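Local coordinates for outer membrane protein (Bartonella henselae, PDB 2FI9) that is of unknown function, belongs to the DUF498/DUF598 family and is named an outer membrane protein, though its compact fold is a mixed alpha/beta one, at residues 69-83 against 96-110. Residues are numbered along the deposited sequence; the frame is centred on the assembly and turned at random.
Sequences IEVLLIGTGVELLRL and ISSDTMSTGAAVRTF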
ATOM      1  N   ILE A  69       2.232  -1.072  12.428  1.00 34.39           N
ATOM      2  CA  ILE A  69       2.220  -1.849  11.183  1.00 34.16           C
ATOM      3  C   ILE A  69       3.115  -3.064  11.346  1.00 34.06           C
ATOM      4  O   ILE A  69       4.312  -2.915  11.601  1.00 33.60           O
ATOM      5  CB  ILE A  69       2.702  -0.987   9.973  1.00 33.94           C
ATOM      6  CG1 ILE A  69       1.762   0.220   9.786  1.00 33.36           C
ATOM      7  CG2 ILE A  69       2.781  -1.823   8.694  1.00 31.92           C
ATOM      8  CD1 ILE A  69       2.316   1.308   8.888  1.00 34.69           C
ATOM      9  N   GLU A  70       2.538  -4.262  11.207  1.00 34.28           N
ATOM     10  CA  GLU A  70       3.333  -5.507  11.187  1.00 34.51           C
ATOM     11  C   GLU A  70       3.623  -5.988   9.777  1.00 34.21           C
ATOM     12  O   GLU A  70       4.662  -6.621   9.526  1.00 33.46           O
ATOM     13  CB  GLU A  70       2.624  -6.639  11.917  1.00 35.24           C
ATOM     14  CG  GLU A  70       2.450  -6.418  13.412  1.00 38.98           C
ATOM     15  CD  GLU A  70       2.425  -7.727  14.180  1.00 44.24           C
ATOM     16  OE1 GLU A  70       3.368  -8.543  13.996  1.00 47.97           O
ATOM     17  OE2 GLU A  70       1.470  -7.939  14.966  1.00 47.10           O
ATOM     18  N   VAL A  71       2.703  -5.714   8.861  1.00 33.72           N
ATOM     19  CA  VAL A  71       2.852  -6.213   7.480  1.00 33.65           C
ATOM     20  C   VAL A  71       2.489  -5.139   6.452  1.00 33.37           C
ATOM     21  O   VAL A  71       1.475  -4.440   6.598  1.00 33.77           O
ATOM     22  CB  VAL A  71       2.070  -7.560   7.235  1.00 33.19           C
ATOM     23  CG1 VAL A  71       0.619  -7.434   7.568  1.00 35.75           C
ATOM     24  CG2 VAL A  71       2.236  -8.070   5.784  1.00 34.04           C
ATOM     25  N   LEU A  72       3.367  -4.975   5.463  1.00 33.05           N
ATOM     26  CA  LEU A  72       3.126  -4.084   4.352  1.00 32.12           C
ATOM     27  C   LEU A  72       2.986  -4.863   3.034  1.00 31.77           C
ATOM     28  O   LEU A  72       3.903  -5.612   2.627  1.00 31.19           O
ATOM     29  CB  LEU A  72       4.256  -3.053   4.234  1.00 31.99           C
ATOM     30  CG  LEU A  72       4.122  -2.119   3.023  1.00 31.86           C
ATOM     31  CD1 LEU A  72       2.894  -1.203   3.129  1.00 32.14           C
ATOM     32  CD2 LEU A  72       5.388  -1.313   2.860  1.00 31.85           C
ATOM     33  N   LEU A  73       1.845  -4.687   2.371  1.00 30.14           N
ATOM     34  CA  LEU A  73       1.646  -5.262   1.048  1.00 30.50           C
ATOM     35  C   LEU A  73       1.991  -4.175   0.053  1.00 30.57           C
ATOM     36  O   LEU A  73       1.600  -3.020   0.238  1.00 31.02           O
ATOM     37  CB  LEU A  73       0.196  -5.715   0.862  1.00 30.77           C
ATOM     38  CG  LEU A  73      -0.313  -6.628   1.983  1.00 31.45           C
ATOM     39  CD1 LEU A  73      -1.811  -6.831   1.886  1.00 32.70           C
ATOM     40  CD2 LEU A  73       0.430  -7.967   1.939  1.00 31.45           C
ATOM     41  N   ILE A  74       2.759  -4.531  -0.975  1.00 30.21           N
ATOM     42  CA  ILE A  74       3.138  -3.586  -1.994  1.00 30.09           C
ATOM     43  C   ILE A  74       2.605  -4.038  -3.346  1.00 29.95           C
ATOM     44  O   ILE A  74       3.004  -5.092  -3.887  1.00 29.73           O
ATOM     45  CB  ILE A  74       4.672  -3.391  -2.023  1.00 30.62           C
ATOM     46  CG1 ILE A  74       5.138  -2.913  -0.641  1.00 31.17           C
ATOM     47  CG2 ILE A  74       5.062  -2.377  -3.103  1.00 31.24           C
ATOM     48  CD1 ILE A  74       6.614  -3.096  -0.383  1.00 31.38           C
ATOM     49  N   GLY A  75       1.678  -3.249  -3.878  1.00 30.40           N
ATOM     50  CA  GLY A  75       1.074  -3.526  -5.182  1.00 29.78           C
ATOM     51  C   GLY A  75       1.904  -2.790  -6.206  1.00 30.51           C
ATOM     52  O   GLY A  75       1.916  -1.547  -6.213  1.00 30.55           O
ATOM     53  N   THR A  76       2.607  -3.559  -7.050  1.00 30.25           N
ATOM     54  CA  THR A  76       3.575  -3.011  -8.011  1.00 30.36           C
ATOM     55  C   THR A  76       3.043  -2.918  -9.443  1.00 31.71           C
ATOM     56  O   THR A  76       3.800  -3.121 -10.429  1.00 30.27           O
ATOM     57  CB  THR A  76       4.903  -3.815  -8.023  1.00 30.91           C
ATOM     58  OG1 THR A  76       4.641  -5.193  -8.322  1.00 29.84           O
ATOM     59  CG2 THR A  76       5.623  -3.709  -6.689  1.00 29.44           C
ATOM     60  N   GLY A  77       1.749  -2.641  -9.564  1.00 30.91           N
ATOM     61  CA  GLY A  77       1.111  -2.468 -10.867  1.00 32.47           C
ATOM     62  C   GLY A  77       0.628  -3.781 -11.470  1.00 33.06           C
ATOM     63  O   GLY A  77       0.134  -4.649 -10.749  1.00 33.23           O
ATOM     64  N   VAL A  78       0.747  -3.917 -12.790  1.00 33.18           N
ATOM     65  CA  VAL A  78       0.216  -5.103 -13.467  1.00 34.47           C
ATOM     66  C   VAL A  78       1.093  -6.331 -13.294  1.00 34.21           C
ATOM     67  O   VAL A  78       0.616  -7.454 -13.415  1.00 34.56           O
ATOM     68  CB  VAL A  78      -0.103  -4.875 -14.986  1.00 33.83           C
ATOM     69  CG1 VAL A  78      -1.222  -3.888 -15.145  1.00 36.37           C
ATOM     70  CG2 VAL A  78       1.136  -4.430 -15.774  1.00 35.18           C
ATOM     71  N   GLU A  79       2.378  -6.121 -13.030  1.00 35.47           N
ATOM     72  CA  GLU A  79       3.317  -7.224 -12.869  1.00 36.45           C
ATOM     73  C   GLU A  79       3.915  -7.170 -11.484  1.00 36.30           C
ATOM     74  O   GLU A  79       4.105  -6.085 -10.929  1.00 36.57           O
ATOM     75  CB  GLU A  79       4.443  -7.137 -13.905  1.00 37.19           C
ATOM     76  CG  GLU A  79       4.010  -7.393 -15.334  1.00 39.84           C
ATOM     77  CD  GLU A  79       3.553  -8.817 -15.558  1.00 45.44           C
ATOM     78  OE1 GLU A  79       4.330  -9.748 -15.229  1.00 46.12           O
ATOM     79  OE2 GLU A  79       2.419  -8.999 -16.070  1.00 48.74           O
ATOM     80  N   LEU A  80       4.235  -8.337 -10.934  1.00 35.59           N
ATOM     81  CA  LEU A  80       4.920  -8.406  -9.646  1.00 34.39           C
ATOM     82  C   LEU A  80       6.393  -8.008  -9.860  1.00 33.68           C
ATOM     83  O   LEU A  80       7.101  -8.605 -10.682  1.00 32.78           O
ATOM     84  CB  LEU A  80       4.789  -9.813  -9.052  1.00 34.19           C
ATOM     85  CG  LEU A  80       5.368 -10.153  -7.669  1.00 35.04           C
ATOM     86  CD1 LEU A  80       4.768 -11.462  -7.185  1.00 34.47           C
ATOM     87  CD2 LEU A  80       6.902 -10.240  -7.652  1.00 33.43           C
ATOM     88  N   LEU A  81       6.842  -7.001  -9.117  1.00 32.80           N
ATOM     89  CA  LEU A  81       8.216  -6.494  -9.213  1.00 32.86           C
ATOM     90  C   LEU A  81       8.944  -6.651  -7.886  1.00 33.11           C
ATOM     91  O   LEU A  81       8.323  -6.619  -6.834  1.00 32.96           O
ATOM     92  CB  LEU A  81       8.203  -5.015  -9.604  1.00 32.29           C
ATOM     93  CG  LEU A  81       7.452  -4.631 -10.870  1.00 32.38           C
ATOM     94  CD1 LEU A  81       7.625  -3.134 -11.166  1.00 32.64           C
ATOM     95  CD2 LEU A  81       7.911  -5.484 -12.065  1.00 29.71           C
ATOM     96  N   ARG A  82      10.263  -6.826  -7.945  1.00 34.11           N
ATOM     97  CA  ARG A  82      11.097  -6.959  -6.746  1.00 34.46           C
ATOM     98  C   ARG A  82      11.184  -5.680  -5.956  1.00 34.18           C
ATOM     99  O   ARG A  82      11.216  -4.592  -6.517  1.00 33.96           O
ATOM    100  CB  ARG A  82      12.520  -7.392  -7.140  1.00 34.75           C
ATOM    101  CG  ARG A  82      12.586  -8.771  -7.773  1.00 40.46           C
ATOM    102  CD  ARG A  82      12.307  -9.924  -6.786  1.00 46.19           C
ATOM    103  NE  ARG A  82      12.784  -9.662  -5.422  1.00 49.72           N
ATOM    104  CZ  ARG A  82      14.059  -9.563  -5.051  1.00 48.42           C
ATOM    105  NH1 ARG A  82      15.041  -9.696  -5.939  1.00 50.36           N
ATOM    106  NH2 ARG A  82      14.348  -9.320  -3.779  1.00 49.00           N
ATOM    107  N   LEU A  83      11.227  -5.823  -4.641  1.00 34.58           N
ATOM    108  CA  LEU A  83      11.424  -4.696  -3.755  1.00 35.26           C
ATOM    109  C   LEU A  83      12.918  -4.348  -3.792  1.00 34.75           C
ATOM    110  O   LEU A  83      13.754  -5.230  -3.620  1.00 35.51           O
ATOM    111  CB  LEU A  83      11.002  -5.082  -2.343  1.00 35.12           C
ATOM    112  CG  LEU A  83      10.923  -3.975  -1.307  1.00 35.91           C
ATOM    113  CD1 LEU A  83       9.955  -2.899  -1.767  1.00 38.55           C
ATOM    114  CD2 LEU A  83      10.478  -4.582   0.018  1.00 36.00           C
ATOM    115  N   ILE A  96       9.023  -4.525   9.870  1.00 33.77           N
ATOM    116  CA  ILE A  96       7.820  -4.675   9.076  1.00 33.59           C
ATOM    117  C   ILE A  96       8.038  -5.784   8.065  1.00 33.93           C
ATOM    118  O   ILE A  96       8.977  -5.728   7.265  1.00 33.24           O
ATOM    119  CB  ILE A  96       7.444  -3.370   8.355  1.00 34.06           C
ATOM    120  CG1 ILE A  96       7.187  -2.250   9.381  1.00 32.75           C
ATOM    121  CG2 ILE A  96       6.220  -3.580   7.442  1.00 32.94           C
ATOM    122  CD1 ILE A  96       7.099  -0.902   8.753  1.00 34.04           C
ATOM    123  N   SER A  97       7.190  -6.802   8.122  1.00 34.28           N
ATOM    124  CA  SER A  97       7.265  -7.874   7.153  1.00 35.96           C
ATOM    125  C   SER A  97       6.519  -7.408   5.892  1.00 35.44           C
ATOM    126  O   SER A  97       5.416  -6.848   5.976  1.00 36.31           O
ATOM    127  CB  SER A  97       6.768  -9.205   7.752  1.00 36.29           C
ATOM    128  OG  SER A  97       5.402  -9.454   7.489  1.00 41.46           O
ATOM    129  N   SER A  98       7.142  -7.567   4.732  1.00 34.80           N
ATOM    130  CA  SER A  98       6.585  -6.982   3.523  1.00 34.50           C
ATOM    131  C   SER A  98       6.727  -7.867   2.313  1.00 33.81           C
ATOM    132  O   SER A  98       7.600  -8.738   2.251  1.00 32.21           O
ATOM    133  CB  SER A  98       7.193  -5.595   3.256  1.00 35.27           C
ATOM    134  OG  SER A  98       8.581  -5.686   2.976  1.00 38.94           O
ATOM    135  N   ASP A  99       5.860  -7.648   1.337  1.00 32.69           N
ATOM    136  CA  ASP A  99       5.930  -8.435   0.135  1.00 32.97           C
ATOM    137  C   ASP A  99       5.296  -7.701  -1.027  1.00 32.37           C
ATOM    138  O   ASP A  99       4.416  -6.869  -0.840  1.00 33.65           O
ATOM    139  CB  ASP A  99       5.287  -9.789   0.342  1.00 32.91           C
ATOM    140  CG  ASP A  99       5.851 -10.837  -0.585  1.00 35.54           C
ATOM    141  OD1 ASP A  99       6.908 -10.599  -1.255  1.00 38.00           O
ATOM    142  OD2 ASP A  99       5.229 -11.913  -0.650  1.00 38.09           O
ATOM    143  N   THR A 100       5.770  -8.005  -2.229  1.00 31.52           N
ATOM    144  CA  THR A 100       5.242  -7.396  -3.426  1.00 30.41           C
ATOM    145  C   THR A 100       4.371  -8.407  -4.173  1.00 30.07           C
ATOM    146  O   THR A 100       4.528  -9.619  -4.016  1.00 30.06           O
ATOM    147  CB  THR A 100       6.386  -6.925  -4.336  1.00 29.84           C
ATOM    148  OG1 THR A 100       7.162  -8.060  -4.696  1.00 31.04           O
ATOM    149  CG2 THR A 100       7.311  -5.916  -3.595  1.00 30.66           C
ATOM    150  N   MET A 101       3.487  -7.885  -5.013  1.00 29.46           N
ATOM    151  CA  MET A 101       2.527  -8.668  -5.852  1.00 29.53           C
ATOM    152  C   MET A 101       1.874  -7.590  -6.726  1.00 30.00           C
ATOM    153  O   MET A 101       2.040  -6.382  -6.461  1.00 29.66           O
ATOM    154  CB  MET A 101       1.445  -9.346  -4.965  1.00 29.38           C
ATOM    155  CG  MET A 101       0.727  -8.384  -3.948  1.00 28.39           C
ATOM    156  SD  MET A 101      -0.022  -9.082  -2.429  1.00 25.67           S
ATOM    157  CE  MET A 101       1.466  -9.463  -1.488  1.00 29.70           C
ATOM    158  N   SER A 102       1.156  -7.994  -7.759  1.00 30.39           N
ATOM    159  CA  SER A 102       0.409  -7.039  -8.567  1.00 30.88           C
ATOM    160  C   SER A 102      -0.524  -6.171  -7.715  1.00 31.09           C
ATOM    161  O   SER A 102      -0.883  -6.530  -6.567  1.00 31.40           O
ATOM    162  CB  SER A 102      -0.413  -7.787  -9.613  1.00 30.58           C
ATOM    163  OG  SER A 102      -1.464  -8.477  -8.963  1.00 29.12           O
ATOM    164  N   THR A 103      -0.916  -5.017  -8.252  1.00 30.79           N
ATOM    165  CA  THR A 103      -1.830  -4.124  -7.533  1.00 29.43           C
ATOM    166  C   THR A 103      -3.148  -4.838  -7.229  1.00 30.12           C
ATOM    167  O   THR A 103      -3.671  -4.720  -6.125  1.00 29.64           O
ATOM    168  CB  THR A 103      -2.029  -2.789  -8.274  1.00 29.27           C
ATOM    169  OG1 THR A 103      -0.822  -2.034  -8.172  1.00 29.16           O
ATOM    170  CG2 THR A 103      -3.203  -1.936  -7.657  1.00 28.37           C
ATOM    171  N   GLY A 104      -3.652  -5.613  -8.187  1.00 30.44           N
ATOM    172  CA  GLY A 104      -4.906  -6.371  -7.987  1.00 31.06           C
ATOM    173  C   GLY A 104      -4.807  -7.322  -6.801  1.00 31.33           C
ATOM    174  O   GLY A 104      -5.658  -7.324  -5.921  1.00 31.46           O
ATOM    175  N   ALA A 105      -3.728  -8.105  -6.778  1.00 31.11           N
ATOM    176  CA  ALA A 105      -3.467  -9.067  -5.717  1.00 30.33           C
ATOM    177  C   ALA A 105      -3.309  -8.357  -4.386  1.00 30.58           C
ATOM    178  O   ALA A 105      -3.808  -8.837  -3.376  1.00 31.37           O
ATOM    179  CB  ALA A 105      -2.212  -9.885  -6.033  1.00 30.27           C
ATOM    180  N   ALA A 106      -2.611  -7.227  -4.377  1.00 29.89           N
ATOM    181  CA  ALA A 106      -2.392  -6.509  -3.124  1.00 31.06           C
ATOM    182  C   ALA A 106      -3.725  -5.993  -2.555  1.00 30.91           C
ATOM    183  O   ALA A 106      -3.984  -6.084  -1.338  1.00 31.53           O
ATOM    184  CB  ALA A 106      -1.404  -5.383  -3.330  1.00 30.52           C
ATOM    185  N   VAL A 107      -4.582  -5.461  -3.427  1.00 31.40           N
ATOM    186  CA  VAL A 107      -5.909  -5.003  -2.988  1.00 31.01           C
ATOM    187  C   VAL A 107      -6.674  -6.142  -2.310  1.00 31.62           C
ATOM    188  O   VAL A 107      -7.209  -5.970  -1.198  1.00 31.16           O
ATOM    189  CB  VAL A 107      -6.766  -4.433  -4.166  1.00 31.22           C
ATOM    190  CG1 VAL A 107      -8.264  -4.306  -3.771  1.00 30.03           C
ATOM    191  CG2 VAL A 107      -6.185  -3.098  -4.673  1.00 30.63           C
ATOM    192  N   ARG A 108      -6.722  -7.301  -2.972  1.00 31.90           N
ATOM    193  CA  ARG A 108      -7.527  -8.416  -2.489  1.00 32.57           C
ATOM    194  C   ARG A 108      -6.991  -8.942  -1.174  1.00 33.05           C
ATOM    195  O   ARG A 108      -7.771  -9.239  -0.272  1.00 33.59           O
ATOM    196  CB  ARG A 108      -7.582  -9.533  -3.527  1.00 32.93           C
ATOM    197  CG  ARG A 108      -8.425  -9.175  -4.737  1.00 33.49           C
ATOM    198  CD  ARG A 108      -8.525 -10.338  -5.709  1.00 36.60           C
ATOM    199  NE  ARG A 108      -7.246 -10.656  -6.357  1.00 39.54           N
ATOM    200  CZ  ARG A 108      -6.842 -10.154  -7.525  1.00 40.12           C
ATOM    201  NH1 ARG A 108      -7.601  -9.287  -8.187  1.00 41.80           N
ATOM    202  NH2 ARG A 108      -5.676 -10.523  -8.031  1.00 39.35           N
ATOM    203  N   THR A 109      -5.663  -8.995  -1.062  1.00 33.10           N
ATOM    204  CA  THR A 109      -4.972  -9.463   0.138  1.00 33.72           C
ATOM    205  C   THR A 109      -5.106  -8.462   1.275  1.00 33.40           C
ATOM    206  O   THR A 109      -5.352  -8.859   2.414  1.00 33.48           O
ATOM    207  CB  THR A 109      -3.457  -9.738  -0.110  1.00 33.80           C
ATOM    208  OG1 THR A 109      -3.291 -10.652  -1.199  1.00 35.77           O
ATOM    209  CG2 THR A 109      -2.813 -10.338   1.119  1.00 34.76           C
ATOM    210  N   PHE A 110      -4.921  -7.173   0.972  1.00 32.98           N
ATOM    211  CA  PHE A 110      -5.176  -6.110   1.954  1.00 31.83           C
ATOM    212  C   PHE A 110      -6.578  -6.206   2.559  1.00 32.38           C
ATOM    213  O   PHE A 110      -6.736  -6.138   3.778  1.00 32.09           O
ATOM    214  CB  PHE A 110      -4.992  -4.723   1.341  1.00 31.25           C
ATOM    215  CG  PHE A 110      -5.324  -3.598   2.288  1.00 31.80           C
ATOM    216  CD1 PHE A 110      -4.450  -3.263   3.322  1.00 31.23           C
ATOM    217  CD2 PHE A 110      -6.533  -2.892   2.175  1.00 30.79           C
ATOM    218  CE1 PHE A 110      -4.747  -2.234   4.211  1.00 30.58           C
ATOM    219  CE2 PHE A 110      -6.846  -1.837   3.080  1.00 30.88           C
ATOM    220  CZ  PHE A 110      -5.957  -1.511   4.095  1.00 31.43           C
TER
HETATM  221  O   HOH W   1      -2.993  -5.577 -10.934  1.00 31.61           O
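Gly77 O takes the backbone N of Thr103 on a lone pair in the carbonyl plane (2.7 Å, N-H...O 168°), and a water that accepts from Gly104 N donates to the same oxygen. The return bond runs from Gly77 N to Thr103 OG1 at 3.0 Å; that hydroxyl also bonds Phe125 O, and the turn after strand 71-75 is thus clasped to the first turn of helix 103-115. Ser102 caps this helix through OG, which accepts from Ala105 N. Upstream, strands 71-75 and 97-101 pair in parallel, as the two strands of a right-handed beta-alpha-beta crossover through helix 85-93. On the sheet face toward helix 103-115, Gly75 CA lies 3.6 Å from Ala106 CB, a closeness that the missing side chain permits. Leu73 reaches the same helix with CD1, 3.7 Å from Thr109 CG2, while CD2 meets Met101 CE, brought round by a bend at chi3 (73°). Across the sheet, Thr100 OG1 sits between its own backbone N and carbonyl carbon (chi1 61°) and donates to Leu81 O at 2.8 Å, fastening the loop alongside the edge strand. Polar bonds thus tie the helix start to the turn and the loop to the edge strand, while farther along the helix its contact with the sheet is apolar.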